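PDB 2XRH: protein HP0721 from Helicobacter pylori, which is a secreted protein of unknown function from the DUF1104 family, seen here as a truncated helical form with nicotinic acid bound. Local coordinates for residues A[40-45]-A[52-57]. Numbering follows the deposited sequence. Where two conformers were deposited one is given.
Sequences KRMEKM and AFHKQL
Two methionines, Met42 and Met45, pack their methyl ends against Phe53. Met45 CE lies over one face of the Phe53 ring, 4.1 Å from its centroid and 23° off the ring normal. This is a CH-pi contact, displaced toward the CD2 rim. Met45 SD sits more obliquely, 4.9 Å from the same centroid, in a Met-aromatic contact. Met42 CE reaches the same ring, 3.5 Å from Phe53 CD2, and comes in obliquely. The same methyl meets Leu57 tip to tip, with Met42 CE 3.6 Å from Leu57 CD1. Met42 CE also lies over a face of the His54 imidazole, 4.0 Å from His54 CG. One methyl therefore fills the junction of three side chains.

Both methionines are extended beyond CG, which carries their methyls across to the other helix. Phe53 has CG anti to the backbone N (chi1 -176°), and its ring extends toward the methionines. Arg50 NH1 is hydrogen-bonded to His54 ND1, and His58 stacks on the imidazole. Outside the two segments, Phe53 also touches Leu38 of helix 31-44 and Ala20 of helix 16-21. Leu57 packs on Tyr34 and Leu38.

The contact joins the last part of helix 31-44, and Met45 just after it, to helix 47-65 across a short connection. The axes of 40-44 and 52-57 run roughly antiparallel, at 149°, as in a helical hairpin. They come no closer than 11.5 Å, a separation spanned by the long side chains. The side chain of Leu57 is about 8 Å from the bound nicotinic acid. No hydrogen bond crosses between the segments, so this part of the hairpin is joined by dispersion and weak methyl and sulfur contacts with aromatic rings.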
loop_
_atom_site.group_PDB
_atom_site.type_symbol
_atom_site.label_atom_id
_atom_site.label_comp_id
_atom_site.label_asym_id
_atom_site.label_seq_id
_atom_site.Cartn_x
_atom_site.Cartn_y
_atom_site.Cartn_z
ATOM N N LYS A 40 4.421 20.889 -12.203
ATOM C CA LYS A 40 4.859 22.195 -12.721
ATOM C C LYS A 40 6.332 22.463 -12.406
ATOM O O LYS A 40 7.110 22.838 -13.299
ATOM C CB LYS A 40 3.989 23.312 -12.144
ATOM C CG LYS A 40 4.540 24.703 -12.352
ATOM C CD LYS A 40 3.414 25.725 -12.243
ATOM C CE LYS A 40 2.270 25.417 -13.208
ATOM N NZ LYS A 40 2.652 25.560 -14.638
ATOM N N ARG A 41 6.727 22.269 -11.154
ATOM C CA ARG A 41 8.089 22.537 -10.710
ATOM C C ARG A 41 9.057 21.555 -11.369
ATOM O O ARG A 41 10.099 21.951 -11.883
ATOM C CB ARG A 41 8.269 22.439 -9.180
ATOM C CG ARG A 41 7.351 23.257 -8.291
ATOM C CD ARG A 41 7.495 24.712 -8.429
ATOM N NE ARG A 41 6.506 25.434 -7.593
ATOM C CZ ARG A 41 6.653 25.829 -6.330
ATOM N NH1 ARG A 41 7.792 25.644 -5.673
ATOM N NH2 ARG A 41 5.666 26.511 -5.729
ATOM N N MET A 42 8.675 20.292 -11.407
ATOM C CA MET A 42 9.574 19.253 -11.927
ATOM C C MET A 42 9.832 19.363 -13.417
ATOM O O MET A 42 10.939 19.052 -13.870
ATOM C CB MET A 42 9.025 17.875 -11.650
ATOM C CG MET A 42 9.222 17.474 -10.245
ATOM S SD MET A 42 8.719 15.753 -10.055
ATOM C CE MET A 42 9.357 15.376 -8.438
ATOM N N GLU A 43 8.806 19.773 -14.166
ATOM C CA GLU A 43 8.904 19.981 -15.610
ATOM C C GLU A 43 9.986 20.986 -15.968
ATOM O O GLU A 43 10.491 20.969 -17.100
ATOM C CB GLU A 43 7.585 20.525 -16.148
ATOM C CG GLU A 43 6.460 19.544 -16.230
ATOM C CD GLU A 43 6.309 18.964 -17.616
ATOM O OE1 GLU A 43 7.164 19.278 -18.473
ATOM O OE2 GLU A 43 5.334 18.211 -17.845
ATOM N N LYS A 44 10.326 21.866 -15.023
ATOM C CA LYS A 44 11.283 22.953 -15.252
ATOM C C LYS A 44 12.702 22.553 -14.887
ATOM O O LYS A 44 13.673 23.141 -15.367
ATOM C CB LYS A 44 10.896 24.184 -14.427
ATOM C CG LYS A 44 9.539 24.771 -14.777
ATOM C CD LYS A 44 9.122 25.985 -13.881
ATOM C CE LYS A 44 7.746 26.536 -14.352
ATOM N NZ LYS A 44 7.142 27.677 -13.571
ATOM N N MET A 45 12.821 21.524 -14.069
ATOM C CA MET A 45 14.066 21.155 -13.467
ATOM C C MET A 45 14.956 20.316 -14.397
ATOM O O MET A 45 14.468 19.434 -15.131
ATOM C CB MET A 45 13.769 20.244 -12.291
ATOM C CG MET A 45 13.113 20.957 -11.137
ATOM S SD MET A 45 12.884 19.885 -9.686
ATOM C CE MET A 45 11.902 21.015 -8.664
ATOM N N ALA A 52 16.795 14.374 -7.490
ATOM C CA ALA A 52 17.048 14.777 -6.090
ATOM C C ALA A 52 15.760 15.164 -5.374
ATOM O O ALA A 52 15.522 14.785 -4.212
ATOM C CB ALA A 52 18.036 15.939 -6.022
ATOM N N PHE A 53 14.935 15.912 -6.067
ATOM C CA PHE A 53 13.698 16.415 -5.518
ATOM C C PHE A 53 12.738 15.246 -5.282
ATOM O O PHE A 53 12.085 15.139 -4.227
ATOM C CB PHE A 53 13.098 17.472 -6.454
ATOM C CG PHE A 53 11.854 18.133 -5.929
ATOM C CD1 PHE A 53 11.890 18.844 -4.732
ATOM C CD2 PHE A 53 10.661 18.055 -6.637
ATOM C CE1 PHE A 53 10.756 19.465 -4.257
ATOM C CE2 PHE A 53 9.523 18.707 -6.162
ATOM C CZ PHE A 53 9.588 19.407 -4.971
ATOM N N HIS A 54 12.655 14.357 -6.246
ATOM C CA HIS A 54 11.806 13.166 -6.131
ATOM C C HIS A 54 12.239 12.319 -4.954
ATOM O O HIS A 54 11.399 11.819 -4.212
ATOM C CB HIS A 54 11.852 12.364 -7.422
ATOM C CG HIS A 54 10.599 11.616 -7.703
ATOM N ND1 HIS A 54 10.174 11.335 -8.982
ATOM C CD2 HIS A 54 9.639 11.143 -6.869
ATOM C CE1 HIS A 54 9.031 10.673 -8.923
ATOM N NE2 HIS A 54 8.682 10.544 -7.654
ATOM N N LYS A 55 13.556 12.174 -4.746
ATOM C CA LYS A 55 14.057 11.448 -3.587
ATOM C C LYS A 55 13.603 12.093 -2.291
ATOM O O LYS A 55 13.204 11.392 -1.336
ATOM C CB LYS A 55 15.587 11.349 -3.633
ATOM C CG LYS A 55 16.243 10.518 -2.526
ATOM C CD LYS A 55 17.778 10.571 -2.718
ATOM C CE LYS A 55 18.577 9.671 -1.793
ATOM N NZ LYS A 55 20.010 10.059 -1.827
ATOM N N GLN A 56 13.667 13.401 -2.227
ATOM C CA GLN A 56 13.193 14.127 -1.050
ATOM C C GLN A 56 11.713 13.919 -0.817
ATOM O O GLN A 56 11.270 13.701 0.320
ATOM C CB GLN A 56 13.505 15.616 -1.144
ATOM C CG GLN A 56 14.970 15.922 -1.141
ATOM C CD GLN A 56 15.626 15.359 0.098
ATOM O OE1 GLN A 56 15.232 15.707 1.205
ATOM N NE2 GLN A 56 16.589 14.436 -0.076
ATOM N N LEU A 57 10.944 13.904 -1.893
ATOM C CA LEU A 57 9.494 13.696 -1.759
ATOM C C LEU A 57 9.257 12.312 -1.153
ATOM O O LEU A 57 8.435 12.147 -0.224
ATOM C CB LEU A 57 8.773 13.798 -3.100
ATOM C CG LEU A 57 8.565 15.158 -3.711
ATOM C CD1 LEU A 57 8.071 14.955 -5.144
ATOM C CD2 LEU A 57 7.600 15.954 -2.900
#